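Local coordinates for DUF115 domain-containing protein (Magnetospirillum magneticum AMB-1, PDB 5MU5) that probably transfers nonulosonic (sialic-acid-like) sugars to flagellin, as a Maf glycosyltransferase involved in forming the bacterial flagellum, at residues L264-H272 with A400-E408; I480-N491 with I498-S506. All coordinates share one frame; numbering follows the deposited sequence.

Contact 1: L264-H272 with A400-E408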
ATOM      1  N   LEU A 264      -8.253   9.288 -20.992  1.00 41.24           N
ATOM      2  CA  LEU A 264      -8.734   7.926 -21.166  1.00 42.77           C
ATOM      3  C   LEU A 264     -10.043   7.661 -20.413  1.00 43.48           C
ATOM      4  O   LEU A 264     -10.233   8.103 -19.287  1.00 44.22           O
ATOM      5  CB  LEU A 264      -7.666   6.949 -20.721  1.00 44.35           C
ATOM      6  CG  LEU A 264      -7.953   5.469 -20.977  1.00 48.63           C
ATOM      7  CD1 LEU A 264      -6.660   4.677 -21.146  1.00 48.67           C
ATOM      8  CD2 LEU A 264      -8.771   4.866 -19.841  1.00 51.59           C
ATOM      9  N   GLN A 265     -10.918   6.889 -21.046  1.00 44.83           N
ATOM     10  CA  GLN A 265     -12.249   6.569 -20.517  1.00 45.59           C
ATOM     11  C   GLN A 265     -12.512   5.067 -20.701  1.00 41.08           C
ATOM     12  O   GLN A 265     -12.074   4.488 -21.677  1.00 38.60           O
ATOM     13  CB  GLN A 265     -13.265   7.402 -21.270  1.00 46.13           C
ATOM     14  CG  GLN A 265     -14.613   7.517 -20.633  1.00 51.33           C
ATOM     15  CD  GLN A 265     -15.396   8.703 -21.181  1.00 52.26           C
ATOM     16  OE1 GLN A 265     -16.164   9.335 -20.462  1.00 60.11           O
ATOM     17  NE2 GLN A 265     -15.176   9.035 -22.436  1.00 52.75           N
ATOM     18  N   HIS A 266     -13.159   4.438 -19.722  1.00 42.71           N
ATOM     19  CA  HIS A 266     -13.518   3.031 -19.797  1.00 42.20           C
ATOM     20  C   HIS A 266     -14.649   2.876 -20.765  1.00 44.10           C
ATOM     21  O   HIS A 266     -15.527   3.703 -20.813  1.00 46.46           O
ATOM     22  CB  HIS A 266     -13.939   2.493 -18.436  1.00 41.94           C
ATOM     23  CG  HIS A 266     -12.790   2.280 -17.506  1.00 44.09           C
ATOM     24  ND1 HIS A 266     -12.327   1.022 -17.168  1.00 45.32           N
ATOM     25  CD2 HIS A 266     -11.972   3.161 -16.887  1.00 44.44           C
ATOM     26  CE1 HIS A 266     -11.289   1.144 -16.355  1.00 45.23           C
ATOM     27  NE2 HIS A 266     -11.047   2.429 -16.176  1.00 44.39           N
ATOM     28  N   SER A 267     -14.610   1.815 -21.548  1.00 48.14           N
ATOM     29  CA  SER A 267     -15.626   1.547 -22.532  1.00 51.76           C
ATOM     30  C   SER A 267     -16.563   0.461 -22.029  1.00 52.75           C
ATOM     31  O   SER A 267     -16.128  -0.537 -21.499  1.00 51.58           O
ATOM     32  CB  SER A 267     -14.966   1.090 -23.828  1.00 53.76           C
ATOM     33  OG  SER A 267     -15.941   0.735 -24.790  1.00 58.82           O
ATOM     34  N   ALA A 268     -17.857   0.665 -22.213  1.00 59.37           N
ATOM     35  CA  ALA A 268     -18.854  -0.336 -21.844  1.00 63.18           C
ATOM     36  C   ALA A 268     -18.817  -1.537 -22.800  1.00 65.24           C
ATOM     37  O   ALA A 268     -19.017  -2.674 -22.375  1.00 69.90           O
ATOM     38  CB  ALA A 268     -20.246   0.296 -21.850  1.00 65.53           C
ATOM     39  N   THR A 269     -18.543  -1.281 -24.081  1.00 62.46           N
ATOM     40  CA  THR A 269     -18.623  -2.309 -25.112  1.00 61.64           C
ATOM     41  C   THR A 269     -17.278  -2.885 -25.530  1.00 57.37           C
ATOM     42  O   THR A 269     -16.239  -2.278 -25.339  1.00 57.73           O
ATOM     43  CB  THR A 269     -19.337  -1.775 -26.370  1.00 64.36           C
ATOM     44  OG1 THR A 269     -18.670  -0.599 -26.829  1.00 61.59           O
ATOM     45  CG2 THR A 269     -20.803  -1.452 -26.069  1.00 65.39           C
ATOM     46  N   GLN A 270     -17.344  -4.054 -26.146  1.00 54.59           N
ATOM     47  CA  GLN A 270     -16.180  -4.819 -26.525  1.00 53.63           C
ATOM     48  C   GLN A 270     -15.755  -4.532 -27.947  1.00 50.91           C
ATOM     49  O   GLN A 270     -16.577  -4.263 -28.804  1.00 50.27           O
ATOM     50  CB  GLN A 270     -16.491  -6.302 -26.447  1.00 54.88           C
ATOM     51  CG  GLN A 270     -16.971  -6.789 -25.094  1.00 63.78           C
ATOM     52  CD  GLN A 270     -17.201  -8.296 -25.091  1.00 70.15           C
ATOM     53  OE1 GLN A 270     -16.564  -9.042 -25.855  1.00 70.39           O
ATOM     54  NE2 GLN A 270     -18.113  -8.752 -24.242  1.00 71.71           N
ATOM     55  N   LEU A 271     -14.456  -4.626 -28.193  1.00 46.41           N
ATOM     56  CA  LEU A 271     -13.906  -4.460 -29.520  1.00 45.95           C
ATOM     57  C   LEU A 271     -13.385  -5.829 -29.895  1.00 47.23           C
ATOM     58  O   LEU A 271     -12.806  -6.526 -29.064  1.00 51.49           O
ATOM     59  CB  LEU A 271     -12.778  -3.431 -29.490  1.00 44.85           C
ATOM     60  CG  LEU A 271     -13.207  -2.082 -28.905  1.00 46.58           C
ATOM     61  CD1 LEU A 271     -12.008  -1.169 -28.704  1.00 47.32           C
ATOM     62  CD2 LEU A 271     -14.254  -1.418 -29.793  1.00 45.61           C
ATOM     63  N   HIS A 272     -13.603  -6.228 -31.133  1.00 47.80           N
ATOM     64  CA  HIS A 272     -13.167  -7.536 -31.590  1.00 49.24           C
ATOM     65  C   HIS A 272     -11.787  -7.584 -32.256  1.00 43.55           C
ATOM     66  O   HIS A 272     -11.275  -8.657 -32.475  1.00 45.47           O
ATOM     67  CB  HIS A 272     -14.226  -8.147 -32.499  1.00 53.02           C
ATOM     68  CG  HIS A 272     -15.506  -8.450 -31.786  1.00 60.30           C
ATOM     69  ND1 HIS A 272     -16.659  -7.718 -31.980  1.00 64.68           N
ATOM     70  CD2 HIS A 272     -15.804  -9.383 -30.850  1.00 63.11           C
ATOM     71  CE1 HIS A 272     -17.615  -8.192 -31.201  1.00 67.31           C
ATOM     72  NE2 HIS A 272     -17.123  -9.202 -30.504  1.00 65.24           N
ATOM     73  N   ALA A 400      -4.910  -0.806 -19.699  1.00 36.57           N
ATOM     74  CA  ALA A 400      -5.430   0.205 -20.639  1.00 35.09           C
ATOM     75  C   ALA A 400      -6.195  -0.488 -21.746  1.00 34.09           C
ATOM     76  O   ALA A 400      -7.266  -0.043 -22.133  1.00 36.55           O
ATOM     77  CB  ALA A 400      -4.315   1.049 -21.235  1.00 33.47           C
ATOM     78  N   ALA A 401      -5.646  -1.580 -22.256  1.00 33.16           N
ATOM     79  CA  ALA A 401      -6.282  -2.303 -23.358  1.00 33.08           C
ATOM     80  C   ALA A 401      -7.656  -2.852 -22.979  1.00 34.20           C
ATOM     81  O   ALA A 401      -8.602  -2.773 -23.754  1.00 35.95           O
ATOM     82  CB  ALA A 401      -5.388  -3.428 -23.827  1.00 32.38           C
ATOM     83  N   LEU A 402      -7.759  -3.401 -21.776  1.00 33.71           N
ATOM     84  CA  LEU A 402      -9.013  -3.963 -21.300  1.00 34.61           C
ATOM     85  C   LEU A 402     -10.017  -2.853 -21.035  1.00 32.75           C
ATOM     86  O   LEU A 402     -11.193  -2.992 -21.333  1.00 33.67           O
ATOM     87  CB  LEU A 402      -8.779  -4.804 -20.031  1.00 35.10           C
ATOM     88  CG  LEU A 402      -7.967  -6.071 -20.283  1.00 35.30           C
ATOM     89  CD1 LEU A 402      -7.388  -6.600 -18.974  1.00 37.88           C
ATOM     90  CD2 LEU A 402      -8.815  -7.128 -20.987  1.00 34.80           C
ATOM     91  N   ALA A 403      -9.532  -1.734 -20.515  1.00 33.34           N
ATOM     92  CA  ALA A 403     -10.387  -0.592 -20.234  1.00 33.52           C
ATOM     93  C   ALA A 403     -11.012  -0.021 -21.528  1.00 36.77           C
ATOM     94  O   ALA A 403     -12.201   0.327 -21.556  1.00 38.09           O
ATOM     95  CB  ALA A 403      -9.598   0.461 -19.494  1.00 32.99           C
ATOM     96  N   LEU A 404     -10.223   0.027 -22.599  1.00 35.56           N
ATOM     97  CA  LEU A 404     -10.679   0.537 -23.879  1.00 36.72           C
ATOM     98  C   LEU A 404     -11.652  -0.384 -24.595  1.00 37.29           C
ATOM     99  O   LEU A 404     -12.388   0.056 -25.456  1.00 40.39           O
ATOM    100  CB  LEU A 404      -9.491   0.800 -24.784  1.00 37.12           C
ATOM    101  CG  LEU A 404      -8.584   1.901 -24.259  1.00 37.30           C
ATOM    102  CD1 LEU A 404      -7.434   2.022 -25.239  1.00 39.17           C
ATOM    103  CD2 LEU A 404      -9.319   3.224 -24.089  1.00 38.41           C
ATOM    104  N   GLY A 405     -11.671  -1.648 -24.225  1.00 37.16           N
ATOM    105  CA  GLY A 405     -12.653  -2.568 -24.752  1.00 36.65           C
ATOM    106  C   GLY A 405     -12.067  -3.799 -25.402  1.00 36.35           C
ATOM    107  O   GLY A 405     -12.810  -4.685 -25.776  1.00 37.37           O
ATOM    108  N   PHE A 406     -10.751  -3.854 -25.554  1.00 34.88           N
ATOM    109  CA  PHE A 406     -10.121  -5.016 -26.153  1.00 37.66           C
ATOM    110  C   PHE A 406     -10.294  -6.241 -25.259  1.00 37.00           C
ATOM    111  O   PHE A 406     -10.290  -6.134 -24.043  1.00 36.77           O
ATOM    112  CB  PHE A 406      -8.651  -4.735 -26.458  1.00 38.36           C
ATOM    113  CG  PHE A 406      -8.458  -3.610 -27.444  1.00 39.37           C
ATOM    114  CD1 PHE A 406      -8.674  -3.820 -28.798  1.00 40.15           C
ATOM    115  CD2 PHE A 406      -8.092  -2.357 -27.021  1.00 38.47           C
ATOM    116  CE1 PHE A 406      -8.534  -2.788 -29.706  1.00 42.13           C
ATOM    117  CE2 PHE A 406      -7.918  -1.322 -27.927  1.00 40.93           C
ATOM    118  CZ  PHE A 406      -8.127  -1.539 -29.271  1.00 42.51           C
ATOM    119  N   ARG A 407     -10.490  -7.394 -25.888  1.00 37.58           N
ATOM    120  CA  ARG A 407     -10.769  -8.626 -25.186  1.00 38.29           C
ATOM    121  C   ARG A 407      -9.905  -9.808 -25.613  1.00 39.15           C
ATOM    122  O   ARG A 407      -9.589 -10.654 -24.778  1.00 43.01           O
ATOM    123  CB  ARG A 407     -12.248  -8.947 -25.309  1.00 39.64           C
ATOM    124  CG  ARG A 407     -13.154  -7.910 -24.628  1.00 38.69           C
ATOM    125  CD  ARG A 407     -13.021  -7.969 -23.114  1.00 37.27           C
ATOM    126  NE  ARG A 407     -13.855  -6.977 -22.421  1.00 36.56           N
ATOM    127  CZ  ARG A 407     -13.474  -5.750 -22.090  1.00 37.27           C
ATOM    128  NH1 ARG A 407     -12.253  -5.307 -22.384  1.00 38.38           N
ATOM    129  NH2 ARG A 407     -14.309  -4.959 -21.434  1.00 36.69           N
ATOM    130  N   GLU A 408      -9.505  -9.851 -26.879  1.00 37.58           N
ATOM    131  CA  GLU A 408      -8.599 -10.851 -27.367  1.00 37.92           C
ATOM    132  C   GLU A 408      -7.208 -10.230 -27.295  1.00 38.19           C
ATOM    133  O   GLU A 408      -6.898  -9.281 -28.001  1.00 41.37           O
ATOM    134  CB  GLU A 408      -8.969 -11.264 -28.780  1.00 39.09           C
ATOM    135  CG  GLU A 408      -8.256 -12.533 -29.251  1.00 41.42           C
ATOM    136  CD  GLU A 408      -8.571 -12.882 -30.702  1.00 43.74           C
ATOM    137  OE1 GLU A 408      -9.683 -12.563 -31.157  1.00 50.10           O
ATOM    138  OE2 GLU A 408      -7.725 -13.486 -31.387  1.00 43.82           O
TER
HETATM  139  O   HOH W   1     -13.818  -2.019 -20.921  1.00 34.73           O
HETATM  140  O   HOH W   2     -10.284  -7.624 -28.787  1.00 38.16           O

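Contact 2: I480-N491 with I498-S506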
ATOM      1  N   ILE A 480      -6.497  -9.238 -15.833  1.00 33.45           N
ATOM      2  CA  ILE A 480      -7.086 -10.061 -16.874  1.00 33.12           C
ATOM      3  C   ILE A 480      -8.258 -10.854 -16.320  1.00 35.34           C
ATOM      4  O   ILE A 480      -9.327 -10.913 -16.941  1.00 36.96           O
ATOM      5  CB  ILE A 480      -6.040 -10.942 -17.557  1.00 32.84           C
ATOM      6  CG1 ILE A 480      -5.117 -10.050 -18.407  1.00 32.61           C
ATOM      7  CG2 ILE A 480      -6.709 -11.944 -18.470  1.00 33.70           C
ATOM      8  CD1 ILE A 480      -3.822 -10.705 -18.838  1.00 32.76           C
ATOM      9  N   GLY A 481      -8.069 -11.439 -15.138  1.00 35.04           N
ATOM     10  CA  GLY A 481      -9.136 -12.156 -14.452  1.00 36.29           C
ATOM     11  C   GLY A 481     -10.426 -11.374 -14.246  1.00 35.53           C
ATOM     12  O   GLY A 481     -11.495 -11.917 -14.379  1.00 37.14           O
ATOM     13  N   ARG A 482     -10.337 -10.092 -13.952  1.00 37.44           N
ATOM     14  CA  ARG A 482     -11.541  -9.274 -13.770  1.00 40.54           C
ATOM     15  C   ARG A 482     -12.393  -9.079 -15.044  1.00 41.12           C
ATOM     16  O   ARG A 482     -13.536  -8.652 -14.951  1.00 44.66           O
ATOM     17  CB  ARG A 482     -11.175  -7.929 -13.166  1.00 42.95           C
ATOM     18  CG  ARG A 482     -10.598  -8.064 -11.763  1.00 48.33           C
ATOM     19  CD  ARG A 482     -10.143  -6.734 -11.188  1.00 55.01           C
ATOM     20  NE  ARG A 482     -11.274  -5.818 -11.072  1.00 63.98           N
ATOM     21  CZ  ARG A 482     -11.184  -4.508 -10.846  1.00 72.92           C
ATOM     22  NH1 ARG A 482      -9.997  -3.918 -10.706  1.00 73.08           N
ATOM     23  NH2 ARG A 482     -12.300  -3.781 -10.768  1.00 76.89           N
ATOM     24  N   TYR A 483     -11.865  -9.417 -16.221  1.00 39.16           N
ATOM     25  CA  TYR A 483     -12.618  -9.280 -17.468  1.00 37.51           C
ATOM     26  C   TYR A 483     -12.970 -10.609 -18.105  1.00 40.02           C
ATOM     27  O   TYR A 483     -13.419 -10.659 -19.251  1.00 40.37           O
ATOM     28  CB  TYR A 483     -11.808  -8.437 -18.465  1.00 37.41           C
ATOM     29  CG  TYR A 483     -11.684  -6.962 -18.118  1.00 35.24           C
ATOM     30  CD1 TYR A 483     -10.698  -6.513 -17.256  1.00 35.11           C
ATOM     31  CD2 TYR A 483     -12.549  -6.033 -18.654  1.00 35.13           C
ATOM     32  CE1 TYR A 483     -10.570  -5.164 -16.939  1.00 35.54           C
ATOM     33  CE2 TYR A 483     -12.426  -4.683 -18.374  1.00 34.85           C
ATOM     34  CZ  TYR A 483     -11.440  -4.255 -17.518  1.00 35.03           C
ATOM     35  OH  TYR A 483     -11.320  -2.930 -17.234  1.00 33.51           O
ATOM     36  N   ARG A 484     -12.723 -11.705 -17.403  1.00 44.51           N
ATOM     37  CA  ARG A 484     -13.139 -13.012 -17.910  1.00 49.06           C
ATOM     38  C   ARG A 484     -14.616 -13.182 -17.587  1.00 47.02           C
ATOM     39  O   ARG A 484     -15.109 -12.546 -16.665  1.00 52.03           O
ATOM     40  CB  ARG A 484     -12.258 -14.127 -17.339  1.00 51.82           C
ATOM     41  CG  ARG A 484     -10.846 -14.042 -17.905  1.00 53.39           C
ATOM     42  CD  ARG A 484     -10.032 -15.278 -17.625  1.00 58.99           C
ATOM     43  NE  ARG A 484     -10.693 -16.471 -18.142  1.00 67.00           N
ATOM     44  CZ  ARG A 484     -10.300 -17.718 -17.895  1.00 69.13           C
ATOM     45  NH1 ARG A 484      -9.227 -17.965 -17.145  1.00 67.52           N
ATOM     46  NH2 ARG A 484     -10.985 -18.730 -18.412  1.00 70.82           N
ATOM     47  N   PRO A 485     -15.348 -13.979 -18.377  1.00 47.94           N
ATOM     48  CA  PRO A 485     -14.909 -14.781 -19.509  1.00 48.05           C
ATOM     49  C   PRO A 485     -14.866 -14.057 -20.859  1.00 45.45           C
ATOM     50  O   PRO A 485     -14.492 -14.669 -21.845  1.00 46.04           O
ATOM     51  CB  PRO A 485     -15.975 -15.871 -19.553  1.00 50.33           C
ATOM     52  CG  PRO A 485     -17.229 -15.139 -19.154  1.00 50.63           C
ATOM     53  CD  PRO A 485     -16.821 -13.995 -18.263  1.00 49.35           C
ATOM     54  N   ALA A 486     -15.250 -12.787 -20.928  1.00 44.59           N
ATOM     55  CA  ALA A 486     -15.138 -12.026 -22.197  1.00 44.28           C
ATOM     56  C   ALA A 486     -13.677 -11.926 -22.676  1.00 44.06           C
ATOM     57  O   ALA A 486     -13.394 -12.128 -23.855  1.00 43.77           O
ATOM     58  CB  ALA A 486     -15.737 -10.636 -22.054  1.00 43.84           C
ATOM     59  N   ALA A 487     -12.758 -11.624 -21.758  1.00 44.15           N
ATOM     60  CA  ALA A 487     -11.320 -11.587 -22.067  1.00 41.86           C
ATOM     61  C   ALA A 487     -10.764 -12.958 -22.431  1.00 41.65           C
ATOM     62  O   ALA A 487     -10.982 -13.938 -21.725  1.00 42.10           O
ATOM     63  CB  ALA A 487     -10.548 -11.048 -20.880  1.00 42.62           C
ATOM     64  N   ASN A 488     -10.020 -12.998 -23.523  1.00 41.89           N
ATOM     65  CA  ASN A 488      -9.334 -14.179 -23.978  1.00 43.82           C
ATOM     66  C   ASN A 488      -7.850 -13.815 -24.225  1.00 40.14           C
ATOM     67  O   ASN A 488      -7.501 -13.237 -25.249  1.00 45.55           O
ATOM     68  CB  ASN A 488     -10.053 -14.630 -25.241  1.00 51.54           C
ATOM     69  CG  ASN A 488      -9.692 -16.019 -25.667  1.00 60.35           C
ATOM     70  OD1 ASN A 488      -9.475 -16.916 -24.846  1.00 65.28           O
ATOM     71  ND2 ASN A 488      -9.643 -16.219 -26.978  1.00 69.74           N
ATOM     72  N   ALA A 489      -6.985 -14.130 -23.273  1.00 36.20           N
ATOM     73  CA  ALA A 489      -5.589 -13.729 -23.321  1.00 35.06           C
ATOM     74  C   ALA A 489      -4.614 -14.867 -23.606  1.00 34.04           C
ATOM     75  O   ALA A 489      -4.660 -15.913 -22.977  1.00 34.39           O
ATOM     76  CB  ALA A 489      -5.210 -13.048 -22.021  1.00 34.58           C
ATOM     77  N   PHE A 490      -3.713 -14.627 -24.552  1.00 35.25           N
ATOM     78  CA  PHE A 490      -2.713 -15.593 -24.954  1.00 35.16           C
ATOM     79  C   PHE A 490      -1.341 -15.063 -24.631  1.00 35.46           C
ATOM     80  O   PHE A 490      -1.090 -13.877 -24.764  1.00 37.36           O
ATOM     81  CB  PHE A 490      -2.841 -15.878 -26.435  1.00 37.25           C
ATOM     82  CG  PHE A 490      -4.184 -16.416 -26.813  1.00 41.92           C
ATOM     83  CD1 PHE A 490      -5.208 -15.560 -27.188  1.00 43.04           C
ATOM     84  CD2 PHE A 490      -4.450 -17.776 -26.731  1.00 44.39           C
ATOM     85  CE1 PHE A 490      -6.454 -16.055 -27.515  1.00 43.91           C
ATOM     86  CE2 PHE A 490      -5.690 -18.273 -27.061  1.00 43.90           C
ATOM     87  CZ  PHE A 490      -6.693 -17.417 -27.443  1.00 45.26           C
ATOM     88  N   ASN A 491      -0.463 -15.927 -24.142  1.00 36.87           N
ATOM     89  CA  ASN A 491       0.888 -15.505 -23.836  1.00 37.92           C
ATOM     90  C   ASN A 491       1.793 -16.221 -24.804  1.00 37.45           C
ATOM     91  O   ASN A 491       1.875 -17.442 -24.757  1.00 35.28           O
ATOM     92  CB  ASN A 491       1.261 -15.845 -22.398  1.00 37.39           C
ATOM     93  CG  ASN A 491       2.613 -15.276 -21.993  1.00 39.12           C
ATOM     94  OD1 ASN A 491       3.268 -14.544 -22.760  1.00 40.09           O
ATOM     95  ND2 ASN A 491       3.040 -15.604 -20.778  1.00 37.45           N
ATOM     96  N   ILE A 498       1.639 -16.741 -16.614  1.00 32.63           N
ATOM     97  CA  ILE A 498       0.774 -15.708 -16.074  1.00 32.48           C
ATOM     98  C   ILE A 498      -0.646 -16.289 -15.957  1.00 32.99           C
ATOM     99  O   ILE A 498      -1.169 -16.857 -16.916  1.00 33.86           O
ATOM    100  CB  ILE A 498       0.777 -14.478 -16.988  1.00 32.66           C
ATOM    101  CG1 ILE A 498       2.219 -13.982 -17.192  1.00 33.33           C
ATOM    102  CG2 ILE A 498      -0.099 -13.386 -16.415  1.00 32.24           C
ATOM    103  CD1 ILE A 498       2.379 -12.976 -18.313  1.00 33.71           C
ATOM    104  N   GLU A 499      -1.243 -16.189 -14.777  1.00 32.76           N
ATOM    105  CA  GLU A 499      -2.629 -16.624 -14.574  1.00 34.84           C
ATOM    106  C   GLU A 499      -3.575 -15.936 -15.551  1.00 36.43           C
ATOM    107  O   GLU A 499      -3.367 -14.781 -15.933  1.00 38.15           O
ATOM    108  CB  GLU A 499      -3.142 -16.245 -13.172  1.00 37.24           C
ATOM    109  CG  GLU A 499      -2.535 -16.998 -12.020  1.00 40.66           C
ATOM    110  CD  GLU A 499      -3.089 -16.539 -10.672  1.00 46.68           C
ATOM    111  OE1 GLU A 499      -4.321 -16.611 -10.457  1.00 48.73           O
ATOM    112  OE2 GLU A 499      -2.291 -16.119  -9.808  1.00 50.09           O
ATOM    113  N   ASN A 500      -4.648 -16.641 -15.880  1.00 36.48           N
ATOM    114  CA  ASN A 500      -5.677 -16.175 -16.781  1.00 36.95           C
ATOM    115  C   ASN A 500      -5.215 -15.937 -18.213  1.00 36.93           C
ATOM    116  O   ASN A 500      -5.830 -15.158 -18.936  1.00 38.30           O
ATOM    117  CB  ASN A 500      -6.339 -14.947 -16.190  1.00 37.07           C
ATOM    118  CG  ASN A 500      -7.061 -15.266 -14.917  1.00 35.01           C
ATOM    119  OD1 ASN A 500      -7.867 -16.155 -14.906  1.00 37.19           O
ATOM    120  ND2 ASN A 500      -6.790 -14.537 -13.858  1.00 33.97           N
ATOM    121  N   THR A 501      -4.149 -16.623 -18.617  1.00 35.91           N
ATOM    122  CA  THR A 501      -3.633 -16.547 -19.984  1.00 38.96           C
ATOM    123  C   THR A 501      -3.428 -17.956 -20.464  1.00 39.38           C
ATOM    124  O   THR A 501      -3.238 -18.839 -19.650  1.00 39.68           O
ATOM    125  CB  THR A 501      -2.246 -15.842 -20.076  1.00 38.31           C
ATOM    126  OG1 THR A 501      -1.251 -16.645 -19.430  1.00 38.58           O
ATOM    127  CG2 THR A 501      -2.277 -14.495 -19.447  1.00 37.70           C
ATOM    128  N   ARG A 502      -3.466 -18.181 -21.771  1.00 41.66           N
ATOM    129  CA  ARG A 502      -3.165 -19.505 -22.310  1.00 44.59           C
ATOM    130  C   ARG A 502      -1.852 -19.422 -23.070  1.00 41.50           C
ATOM    131  O   ARG A 502      -1.654 -18.532 -23.864  1.00 39.11           O
ATOM    132  CB  ARG A 502      -4.272 -20.024 -23.229  1.00 50.88           C
ATOM    133  CG  ARG A 502      -5.281 -20.947 -22.560  1.00 61.48           C
ATOM    134  CD  ARG A 502      -5.970 -21.877 -23.566  1.00 70.56           C
ATOM    135  NE  ARG A 502      -6.726 -21.134 -24.578  1.00 77.45           N
ATOM    136  CZ  ARG A 502      -7.933 -20.589 -24.390  1.00 82.25           C
ATOM    137  NH1 ARG A 502      -8.548 -20.693 -23.215  1.00 88.40           N
ATOM    138  NH2 ARG A 502      -8.530 -19.923 -25.380  1.00 78.94           N
ATOM    139  N   PRO A 503      -0.931 -20.338 -22.808  1.00 38.83           N
ATOM    140  CA  PRO A 503       0.297 -20.359 -23.587  1.00 38.18           C
ATOM    141  C   PRO A 503      -0.020 -20.541 -25.057  1.00 38.94           C
ATOM    142  O   PRO A 503      -0.919 -21.282 -25.388  1.00 42.56           O
ATOM    143  CB  PRO A 503       1.009 -21.615 -23.069  1.00 37.10           C
ATOM    144  CG  PRO A 503       0.495 -21.780 -21.680  1.00 37.33           C
ATOM    145  CD  PRO A 503      -0.926 -21.328 -21.719  1.00 37.75           C
ATOM    146  N   LEU A 504       0.717 -19.894 -25.931  1.00 38.95           N
ATOM    147  CA  LEU A 504       0.485 -20.018 -27.358  1.00 39.33           C
ATOM    148  C   LEU A 504       1.772 -19.678 -28.057  1.00 39.28           C
ATOM    149  O   LEU A 504       2.302 -18.602 -27.871  1.00 38.09           O
ATOM    150  CB  LEU A 504      -0.589 -19.035 -27.831  1.00 40.82           C
ATOM    151  CG  LEU A 504      -0.892 -19.070 -29.335  1.00 41.50           C
ATOM    152  CD1 LEU A 504      -1.614 -20.354 -29.711  1.00 41.63           C
ATOM    153  CD2 LEU A 504      -1.737 -17.894 -29.770  1.00 43.51           C
ATOM    154  N   SER A 505       2.284 -20.618 -28.835  1.00 41.06           N
ATOM    155  CA  SER A 505       3.427 -20.387 -29.694  1.00 40.64           C
ATOM    156  C   SER A 505       2.976 -19.403 -30.763  1.00 41.68           C
ATOM    157  O   SER A 505       1.885 -19.547 -31.314  1.00 40.86           O
ATOM    158  CB  SER A 505       3.855 -21.706 -30.319  1.00 42.48           C
ATOM    159  OG  SER A 505       4.682 -21.482 -31.426  1.00 47.98           O
ATOM    160  N   SER A 506       3.790 -18.392 -31.044  1.00 42.59           N
ATOM    161  CA  SER A 506       3.433 -17.388 -32.043  1.00 44.38           C
ATOM    162  C   SER A 506       3.278 -18.000 -33.454  1.00 46.72           C
ATOM    163  O   SER A 506       2.634 -17.400 -34.309  1.00 46.52           O
ATOM    164  CB  SER A 506       4.428 -16.218 -32.043  1.00 43.28           C
ATOM    165  OG  SER A 506       5.691 -16.637 -32.488  1.00 45.51           O
TER
HETATM  166  O   HOH W   3      -7.945 -15.238 -20.646  1.00 39.42           O
HETATM  167  O   HOH W   4       1.218 -17.298 -19.242  1.00 34.15           O

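Contact 1: L264-H272 with A400-E408
S267 and L271 each give a backbone N-H to carbonyls at the C-terminal end of helix 393-404 and just past it. A Schellman motif closes the helix: F406 N returns to A401 O at 3.0 Å, G405 N bonds L402 O weakly, and G405 is the C-prime residue at positive phi. Glycine suits that place, since a CB would collide with T269 O. S267 N reaches A403 O at 2.8 Å, almost in line with the C=O, while L271 N meets G405 O at 2.9 Å from above the carbonyl plane. R407 uses NH1 twice, on a lone pair of L402 O (2.8 Å) and on F406 O from above that carbonyl's plane; its bent chain (chi2 -69°) brings NH1 to L402 O. NH2 donates to water 1, also near S267 O. Water 2 joins R407 N to L271 O. With chi1 at 176°, S267 OG lies beside its own carbonyl carbon and donates to T269 O. Apolar contacts flank these bonds: A403 CB lies over one face of the H266 ring, toward its rim, and L271 CD1 sits over the centre of the F406 ring, 4.0 Å from its centroid.

Contact 2: I480-N491 with I498-S506
F490 pairs with R502 and N491 with P503 in a short parallel ladder: R502 N donates to A489 O at 2.8 Å in the carbonyl plane, N491 N to R502 O at 2.9 Å, and L504 N to N491 O at 3.0 Å, the last two from above the plane. On one face, F490 and R502 run alongside each other, R502 NH2 3.7 Å from F490 CE2 and the guanidinium turned 75° from the ring. L504 CD2 packs on F490 CB, 4.1 Å away. The flat ring suits this face, since Y410 stacks on it. N491 is on the opposite face; its ND2 shares water 4 with T501 OG1 and I498 N. T501 OG1 donates to I498 O, closing the type II turn 498-501 from within. N500, at the positive-phi corner of that turn, has CG anti to its carbonyl carbon (chi1 -65°), which carries the amide to the end of helix 467-482. Its OD1 takes R484 NH1 at 3.2 Å on a lone pair, the two planes 79° apart, and ND2 bonds G477 O; G481 CA lies 3.4 Å from N500 ND2, where a side chain would clash. With an alanine here, R484 NH1 and G477 O would probably lose their amide partner and the turn its tie to the helix. Outward again, water 3 bridges N500 O and A489 N, and strand 488-491 pairs with 408-412. The arrangement is the outer parallel strand pair of a mainly parallel alpha/beta sheet, 502-503 forming its last strand.

How the contacts relate
Both contacts lie against the same large sheet, contact 1 at a loop and helix end beside it, contact 2 in its edge strands, and they meet at R407, whose O probably accepts a hydrogen bond from N488 N. Strand 408-412, which begins at the end of contact 1, pairs with strand 488-491 of contact 2, while Y483 packs on L402 and R407. Each is partly buried. In contact 1, two backbone bonds, an arginine and waters serve carbonyls, with L264, L271 and F406 buried nearby. Contact 2 is a short parallel pairing plus a turn set against a helix end, with R484 bonded to N500 and R502 beside F490 on the more exposed side, leaving its buried part to I480, A489, N491 and I498.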